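Long-range contacts in titin (Homo sapiens, PDB 1WAA), which forms a giant elastic filament of muscle, in which this immunoglobulin module probably works as one folded link that resists stretching: residues Ala23-Glu28 and His60-His65; Ser30-His35 and Glu56-Ile61; Ile6-Pro11 and Thr82-Asn87. All blocks are in the same frame, centred on the assembly; numbering follows the deposited sequence.

How the interactions relate
Starting at the N terminus, Ile6-Pro11 is met last of all by Thr82-Asn87, so interaction 3 closes the widest loop and holds the other two within it. Interaction 1 comes next, bringing 23-28 back against 60-65; interaction 2, between 30-35 and 56-61, lies almost wholly inside that loop and shares His60 and Ile61 with it. The three touch one another. Glu28 of interaction 1 forms salt bridges with Lys59 of interaction 2 and Lys10 of interaction 3, and Ser30 OG probably hydrogen-bonds Glu7 N. Interaction 1 builds one sheet of the sandwich, interaction 2 joins the loop 30-35 to the hairpin turn 56-59 at its end, and interaction 3 connects this sheet to the other.

Interaction 1 (Ala23-Glu28 and His60-His65); sequences AHFEIE and HILILH. With ZN (zinc ion), chain G; ZN (zinc ion), chain H; ZN (zinc ion), chain Y.
Ile63 sits against two zinc-binding imidazoles at once. Its CG2 lies 3.2 Å from CD2 of His24, an oblique approach to that ring, and the same methyl covers one face of the His65 ring, offset toward the rim. Ile63 CG2 points there because it is anti to the backbone N, while CG1 meets the His24 edge in plane. His24 binds its zinc ion through ND1 at 1.9 Å, and His65 uses NE2 at 2.1 Å on another zinc, which Glu52 also binds. An alanine in place of Ile63 would probably open a gap between the two rings, with the CG2 contact on the His65 face and the closest ones to His24 CD2 lost. The two strand segments run antiparallel, their N-to-C directions 168° apart, with six backbone hydrogen bonds in three reciprocal pairs; Phe25 N to Leu62 O is 2.8 Å. On the opposite face Phe25 CB meets Leu62 CB at 4.2 Å, and Ile27 CG2 meets His60 CB at 3.7 Å. That face packs on Trp38 of strand 37-40 and Leu88 of strand 82-91, across the sandwich, while strands 8-10 and 51-56 flank the pair within the sheet.

Interaction 2 (Ser30-His35 and Glu56-Ile61); sequences SEPDVH and EGKKHI. Unlike the reference sequence in segment 56-61: Glu56 (reference Asp). With ZN (zinc ion), chain Z; ZN (zinc ion), chain R.
The His60 ring offers its edge to Val34: the carbonyl O of Val34 lies near the plane of the imidazole, 3.0 Å from NE2. The N-H of NE2 makes a weak, bent hydrogen bond to it, with an angle at hydrogen of only 130°, and CE1 comes almost as near to the same oxygen. Beyond the two segments, the ring of Phe77 meets the imidazole with the planes inclined at about 55°. A second flat group is the carboxylate of Asp33, and a third, the imidazole of His35, binds a separate zinc ion through ND1. Asp33 OD2 holds its zinc ion at 1.9 Å, OD1 lying farther from the metal, which a water and acidic side chains of two neighbouring chains share. OD1 also accepts a hydrogen bond from a water that accepts one from Gly57 N at 2.9 Å. Gly57 O collects most of the polar contacts. It receives a weak bond from Asp33 N and hydrogen bonds from two waters, and Pro32 CA makes a C-H...O contact with Gly57 O at 3.5 Å; one of the waters also bonds Glu31 O and Val34 N, filling the seam between the backbones. Farther along, the aliphatic part of Lys58 lies side by side with Pro32, both pointing the same way. Lys58 CG is 3.8 Å from Pro32 N, and Lys58 CD reaches Ser30 O at 3.9 Å before the chain bends at chi3 (-76°). The residues from Glu56 to Lys59 make a type II' beta turn, with Gly57 at the position whose positive phi favours glycine. The arrangement is that of an immunoglobulin fold, where the tight hairpin turn joining strands D and E lies beside the loop between strands B and C at one end of the sandwich.

Interaction 3 (Ile6-Pro11 and Thr82-Asn87); sequences IEVEKP and TKSAAN. Unlike the reference sequence in segment 6-11: Glu7 (reference Lys). Unlike the reference sequence in segment 82-87: Thr82 (reference Ala).
Val8 turns its side chain onto strand 82-87, and its CG2 does the touching. Val8 CG1 is anti to the backbone N (chi1 179°), which puts CG2 beside that N, where it rests 3.7 Å from Thr82 CB, 3.6 Å from Lys83 O and 4.4 Å from Ser84 CB. Thr82 places OG1 between the backbone N and the carbonyl carbon (chi1 90°), where it hydrogen-bonds Ala79 O. This swings CG2 toward Ile6, but that approach is so tight that its details are doubtful. Ser84 OG, anti to its backbone N (chi1 -164°), reaches across to the ring of Pro11, 3.7 Å from CB, and hydrogen-bonds the backbone N of Leu12 just beyond. No hydrogen bond joins the two segments; the contact is van der Waals, of side chains against each other and against backbone. Glu9 and Lys10 form a classic beta bulge opposite Glu28, where the chain turns a corner. Strand 8-10 is an edge of one sheet, paired with 23-29, and strand 82-91 belongs to the other, between 15-18 and 73-79; Val8 and Ser84 both pack on Ile27, while Ile6 and Thr82 both pack on Leu29.

Interaction 1 (Ala23-Glu28 and His60-His65)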
# COMPACT_ATOMS: atom_id res chain seq x y z
N ALA E 23 -20.07 -5.77 -14.58
CA ALA E 23 -19.75 -4.45 -15.06
C ALA E 23 -18.59 -3.95 -14.21
O ALA E 23 -18.55 -4.22 -13.01
CB ALA E 23 -20.98 -3.52 -14.92
N HIS E 24 -17.63 -3.27 -14.83
CA HIS E 24 -16.47 -2.73 -14.14
C HIS E 24 -16.48 -1.25 -14.40
O HIS E 24 -16.68 -0.84 -15.54
CB HIS E 24 -15.18 -3.31 -14.73
CG HIS E 24 -15.15 -4.81 -14.77
ND1 HIS E 24 -15.42 -5.53 -15.91
CD2 HIS E 24 -14.87 -5.72 -13.80
CE1 HIS E 24 -15.32 -6.83 -15.64
NE2 HIS E 24 -14.99 -6.97 -14.37
N PHE E 25 -16.32 -0.46 -13.34
CA PHE E 25 -16.18 0.99 -13.47
C PHE E 25 -14.77 1.38 -13.01
O PHE E 25 -14.15 0.69 -12.16
CB PHE E 25 -17.21 1.69 -12.61
CG PHE E 25 -18.60 1.60 -13.16
CD1 PHE E 25 -19.08 2.59 -14.00
CD2 PHE E 25 -19.42 0.51 -12.86
CE1 PHE E 25 -20.39 2.52 -14.52
CE2 PHE E 25 -20.71 0.43 -13.39
CZ PHE E 25 -21.19 1.44 -14.21
N GLU E 26 -14.30 2.49 -13.55
CA GLU E 26 -12.92 2.87 -13.38
C GLU E 26 -12.82 4.40 -13.31
O GLU E 26 -13.34 5.10 -14.17
CB GLU E 26 -12.15 2.35 -14.60
CG GLU E 26 -10.70 2.69 -14.61
CD GLU E 26 -10.01 2.28 -15.88
OE1 GLU E 26 -8.77 2.13 -15.86
OE2 GLU E 26 -10.67 2.10 -16.90
N ILE E 27 -12.16 4.91 -12.27
CA ILE E 27 -11.89 6.36 -12.21
C ILE E 27 -10.47 6.60 -11.76
O ILE E 27 -9.94 5.86 -10.92
CB ILE E 27 -12.90 7.10 -11.30
CG1 ILE E 27 -12.66 8.61 -11.30
CG2 ILE E 27 -12.84 6.58 -9.90
CD1 ILE E 27 -13.73 9.37 -10.59
N GLU E 28 -9.84 7.64 -12.30
CA GLU E 28 -8.46 7.97 -11.92
C GLU E 28 -8.40 9.35 -11.28
O GLU E 28 -8.92 10.33 -11.82
CB GLU E 28 -7.56 7.93 -13.15
CG GLU E 28 -6.08 7.85 -12.81
CD GLU E 28 -5.23 7.76 -14.06
OE1 GLU E 28 -4.53 8.75 -14.39
OE2 GLU E 28 -5.29 6.70 -14.74
N HIS E 60 -9.21 3.87 -8.90
CA HIS E 60 -10.29 3.32 -8.12
C HIS E 60 -11.21 2.52 -9.03
O HIS E 60 -11.61 3.00 -10.08
CB HIS E 60 -11.06 4.42 -7.47
CG HIS E 60 -10.38 5.00 -6.29
ND1 HIS E 60 -9.37 5.93 -6.40
CD2 HIS E 60 -10.55 4.79 -4.96
CE1 HIS E 60 -8.96 6.28 -5.20
NE2 HIS E 60 -9.67 5.61 -4.31
N ILE E 61 -11.52 1.29 -8.63
CA ILE E 61 -12.32 0.41 -9.46
C ILE E 61 -13.50 -0.14 -8.70
O ILE E 61 -13.39 -0.42 -7.51
CB ILE E 61 -11.42 -0.71 -10.02
CG1 ILE E 61 -10.44 -0.12 -11.05
CG2 ILE E 61 -12.24 -1.91 -10.59
CD1 ILE E 61 -9.13 -0.84 -11.13
N LEU E 62 -14.63 -0.30 -9.39
CA LEU E 62 -15.78 -0.96 -8.81
C LEU E 62 -16.17 -2.10 -9.73
O LEU E 62 -16.35 -1.86 -10.94
CB LEU E 62 -16.96 0.00 -8.73
CG LEU E 62 -18.28 -0.63 -8.28
CD1 LEU E 62 -18.20 -1.07 -6.83
CD2 LEU E 62 -19.40 0.34 -8.45
N ILE E 63 -16.25 -3.31 -9.19
CA ILE E 63 -16.73 -4.48 -9.93
C ILE E 63 -18.08 -4.97 -9.38
O ILE E 63 -18.20 -5.21 -8.18
CB ILE E 63 -15.73 -5.67 -9.93
CG1 ILE E 63 -14.30 -5.19 -10.20
CG2 ILE E 63 -16.16 -6.70 -11.00
CD1 ILE E 63 -13.23 -6.28 -10.03
N LEU E 64 -19.06 -5.10 -10.26
CA LEU E 64 -20.39 -5.58 -9.89
C LEU E 64 -20.69 -6.81 -10.74
O LEU E 64 -20.80 -6.73 -11.96
CB LEU E 64 -21.44 -4.49 -10.10
CG LEU E 64 -21.21 -3.08 -9.51
CD1 LEU E 64 -22.20 -2.07 -10.09
CD2 LEU E 64 -21.30 -3.08 -7.97
N HIS E 65 -20.77 -7.95 -10.07
CA HIS E 65 -20.99 -9.23 -10.70
C HIS E 65 -22.46 -9.51 -10.74
O HIS E 65 -23.23 -8.99 -9.91
CB HIS E 65 -20.33 -10.31 -9.86
CG HIS E 65 -18.84 -10.32 -9.95
ND1 HIS E 65 -18.17 -10.77 -11.07
CD2 HIS E 65 -17.89 -9.96 -9.06
CE1 HIS E 65 -16.88 -10.68 -10.86
NE2 HIS E 65 -16.68 -10.20 -9.65
ZN ZN G . -15.30 -5.01 -17.69
ZN ZN H . -8.22 2.63 -17.55
ZN ZN Y . -14.79 -10.33 -8.72
O HOH W 1 -17.33 -3.75 -18.13
O HOH W 2 -7.97 4.79 -17.76
O HOH W 3 -14.51 -12.39 -7.96

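Interaction 2 (Ser30-His35 and Glu56-Ile61)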
# COMPACT_ATOMS: atom_id res chain seq x y z
N SER E 30 -6.15 12.58 -9.26
CA SER E 30 -4.91 13.34 -9.45
C SER E 30 -3.80 12.91 -8.48
O SER E 30 -2.64 13.26 -8.68
CB SER E 30 -5.19 14.85 -9.29
OG SER E 30 -5.78 15.08 -8.03
N GLU E 31 -4.18 12.13 -7.46
CA GLU E 31 -3.30 11.73 -6.35
C GLU E 31 -3.59 10.33 -5.90
O GLU E 31 -4.77 9.90 -5.92
CB GLU E 31 -3.50 12.67 -5.14
CG GLU E 31 -3.04 14.11 -5.39
CD GLU E 31 -1.50 14.28 -5.31
OE1 GLU E 31 -0.96 15.23 -5.93
OE2 GLU E 31 -0.83 13.46 -4.62
N PRO E 32 -2.54 9.60 -5.51
CA PRO E 32 -2.70 8.23 -5.00
C PRO E 32 -3.17 8.20 -3.54
O PRO E 32 -3.09 9.23 -2.84
CB PRO E 32 -1.27 7.66 -5.07
CG PRO E 32 -0.34 8.90 -4.96
CD PRO E 32 -1.13 10.03 -5.56
N ASP E 33 -3.68 7.05 -3.10
CA ASP E 33 -3.93 6.83 -1.68
C ASP E 33 -4.99 7.76 -1.10
O ASP E 33 -4.91 8.13 0.06
CB ASP E 33 -2.64 6.98 -0.86
CG ASP E 33 -1.59 5.91 -1.20
OD1 ASP E 33 -1.90 4.91 -1.92
OD2 ASP E 33 -0.42 6.05 -0.74
N VAL E 34 -5.95 8.16 -1.91
CA VAL E 34 -7.06 8.98 -1.44
C VAL E 34 -8.23 8.04 -1.21
O VAL E 34 -8.56 7.25 -2.09
CB VAL E 34 -7.45 10.02 -2.47
CG1 VAL E 34 -8.52 10.90 -1.93
CG2 VAL E 34 -6.23 10.88 -2.78
N HIS E 35 -8.82 8.12 -0.02
CA HIS E 35 -9.94 7.27 0.36
C HIS E 35 -11.22 7.66 -0.37
O HIS E 35 -11.66 8.82 -0.30
CB HIS E 35 -10.18 7.28 1.88
CG HIS E 35 -11.20 6.26 2.31
ND1 HIS E 35 -10.86 4.96 2.63
CD2 HIS E 35 -12.55 6.33 2.39
CE1 HIS E 35 -11.96 4.28 2.92
NE2 HIS E 35 -13.00 5.09 2.78
N GLU E 56 -5.93 1.16 -6.17
CA GLU E 56 -4.51 1.05 -6.33
C GLU E 56 -3.91 2.31 -6.90
O GLU E 56 -4.15 2.65 -8.06
CB GLU E 56 -4.11 -0.13 -7.18
CG GLU E 56 -2.61 -0.32 -6.95
CD GLU E 56 -1.88 -0.70 -8.15
OE1 GLU E 56 -2.53 -1.37 -8.95
OE2 GLU E 56 -0.65 -0.37 -8.27
N GLY E 57 -3.13 3.00 -6.06
CA GLY E 57 -2.53 4.29 -6.45
C GLY E 57 -3.63 5.29 -6.77
O GLY E 57 -4.56 5.46 -5.98
N LYS E 58 -3.55 5.90 -7.95
CA LYS E 58 -4.54 6.88 -8.43
C LYS E 58 -5.84 6.27 -8.93
O LYS E 58 -6.85 6.97 -9.16
CB LYS E 58 -3.93 7.74 -9.55
CG LYS E 58 -2.75 8.54 -9.11
CD LYS E 58 -2.40 9.63 -10.07
CE LYS E 58 -1.72 9.10 -11.30
NZ LYS E 58 -1.17 10.26 -12.08
N LYS E 59 -5.82 4.95 -9.09
CA LYS E 59 -6.92 4.18 -9.64
C LYS E 59 -7.93 3.68 -8.60
O LYS E 59 -7.57 3.13 -7.56
CB LYS E 59 -6.36 2.98 -10.40
CG LYS E 59 -6.28 3.24 -11.87
CD LYS E 59 -7.67 3.35 -12.48
CE LYS E 59 -7.63 4.40 -13.57
NZ LYS E 59 -6.51 4.24 -14.55
N HIS E 60 -9.21 3.87 -8.90
CA HIS E 60 -10.29 3.32 -8.12
C HIS E 60 -11.21 2.52 -9.03
O HIS E 60 -11.61 3.00 -10.08
CB HIS E 60 -11.06 4.42 -7.47
CG HIS E 60 -10.38 5.00 -6.29
ND1 HIS E 60 -9.37 5.93 -6.40
CD2 HIS E 60 -10.55 4.79 -4.96
CE1 HIS E 60 -8.96 6.28 -5.20
NE2 HIS E 60 -9.67 5.61 -4.31
N ILE E 61 -11.52 1.29 -8.63
CA ILE E 61 -12.32 0.41 -9.46
C ILE E 61 -13.50 -0.14 -8.70
O ILE E 61 -13.39 -0.42 -7.51
CB ILE E 61 -11.42 -0.71 -10.02
CG1 ILE E 61 -10.44 -0.12 -11.05
CG2 ILE E 61 -12.24 -1.91 -10.59
CD1 ILE E 61 -9.13 -0.84 -11.13
ZN ZN Z . -8.92 4.05 2.76
ZN ZN R . 0.85 4.91 -1.67
O HOH W 4 -6.31 7.72 -4.97
O HOH W 5 -5.06 4.19 -3.62
O HOH W 6 -1.78 2.84 -3.50
O HOH W 7 0.65 3.03 -0.90
O HOH W 8 -7.97 5.55 3.73
O HOH W 9 -7.69 4.90 1.19
O HOH W 10 -9.59 2.70 1.28

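Interaction 3 (Ile6-Pro11 and Thr82-Asn87)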
# COMPACT_ATOMS: atom_id res chain seq x y z
N ILE E 6 -7.92 17.49 -4.56
CA ILE E 6 -7.87 16.26 -5.34
C ILE E 6 -8.81 16.46 -6.50
O ILE E 6 -9.91 16.97 -6.33
CB ILE E 6 -8.28 15.01 -4.53
CG1 ILE E 6 -7.48 14.91 -3.22
CG2 ILE E 6 -8.12 13.73 -5.39
CD1 ILE E 6 -5.96 14.97 -3.39
N GLU E 7 -8.38 16.08 -7.70
CA GLU E 7 -9.24 16.21 -8.88
C GLU E 7 -9.45 14.87 -9.54
O GLU E 7 -8.69 13.93 -9.33
CB GLU E 7 -8.59 17.15 -9.89
CG GLU E 7 -8.85 18.62 -9.63
CD GLU E 7 -8.50 19.47 -10.84
OE1 GLU E 7 -7.36 19.31 -11.33
OE2 GLU E 7 -9.34 20.28 -11.31
N VAL E 8 -10.49 14.80 -10.36
CA VAL E 8 -10.72 13.66 -11.23
C VAL E 8 -9.89 13.84 -12.49
O VAL E 8 -10.04 14.84 -13.21
CB VAL E 8 -12.20 13.57 -11.60
CG1 VAL E 8 -12.46 12.37 -12.54
CG2 VAL E 8 -13.08 13.42 -10.33
N GLU E 9 -9.01 12.88 -12.75
CA GLU E 9 -8.17 12.96 -13.95
C GLU E 9 -8.81 12.24 -15.14
O GLU E 9 -8.84 12.76 -16.25
CB GLU E 9 -6.77 12.38 -13.72
CG GLU E 9 -5.82 12.88 -14.78
N LYS E 10 -9.25 11.03 -14.93
CA LYS E 10 -9.96 10.27 -15.96
C LYS E 10 -11.33 9.84 -15.40
O LYS E 10 -11.41 9.08 -14.42
CB LYS E 10 -9.14 9.01 -16.37
CG LYS E 10 -7.72 9.31 -16.98
CE LYS E 10 -5.37 8.22 -17.62
NZ LYS E 10 -4.61 6.95 -17.51
N PRO E 11 -12.44 10.55 -15.75
CA PRO E 11 -13.73 10.37 -15.10
C PRO E 11 -14.35 8.99 -15.31
O PRO E 11 -13.92 8.24 -16.19
CB PRO E 11 -14.60 11.45 -15.78
CG PRO E 11 -14.00 11.61 -17.13
CD PRO E 11 -12.52 11.52 -16.86
N THR E 82 -13.21 15.44 -5.00
CA THR E 82 -13.47 14.93 -6.36
C THR E 82 -14.70 14.05 -6.42
O THR E 82 -14.87 13.13 -5.61
CB THR E 82 -12.28 14.10 -6.79
OG1 THR E 82 -12.47 12.75 -6.41
CG2 THR E 82 -11.02 14.57 -6.13
N LYS E 83 -15.55 14.33 -7.40
CA LYS E 83 -16.78 13.54 -7.64
C LYS E 83 -16.96 13.26 -9.14
O LYS E 83 -16.57 14.06 -10.00
CB LYS E 83 -18.01 14.28 -7.07
CG LYS E 83 -19.18 14.38 -8.07
CD LYS E 83 -20.52 13.81 -7.54
CE LYS E 83 -20.56 12.28 -7.50
NZ LYS E 83 -20.07 11.71 -6.22
N SER E 84 -17.47 12.07 -9.43
CA SER E 84 -17.75 11.64 -10.80
C SER E 84 -18.97 10.73 -10.74
O SER E 84 -19.15 10.02 -9.74
CB SER E 84 -16.56 10.86 -11.37
OG SER E 84 -16.65 10.76 -12.77
N ALA E 85 -19.79 10.78 -11.79
CA ALA E 85 -20.94 9.90 -11.97
C ALA E 85 -21.03 9.45 -13.42
O ALA E 85 -20.72 10.21 -14.34
CB ALA E 85 -22.23 10.58 -11.55
N ALA E 86 -21.48 8.21 -13.61
CA ALA E 86 -21.82 7.69 -14.92
C ALA E 86 -22.96 6.68 -14.77
O ALA E 86 -23.31 6.29 -13.65
CB ALA E 86 -20.60 7.04 -15.56
N ASN E 87 -23.52 6.27 -15.89
CA ASN E 87 -24.68 5.39 -15.87
C ASN E 87 -24.36 3.92 -16.04
O ASN E 87 -23.52 3.55 -16.86
CB ASN E 87 -25.67 5.83 -16.95
CG ASN E 87 -26.33 7.14 -16.62
OD1 ASN E 87 -26.65 7.92 -17.52
ND2 ASN E 87 -26.56 7.40 -15.34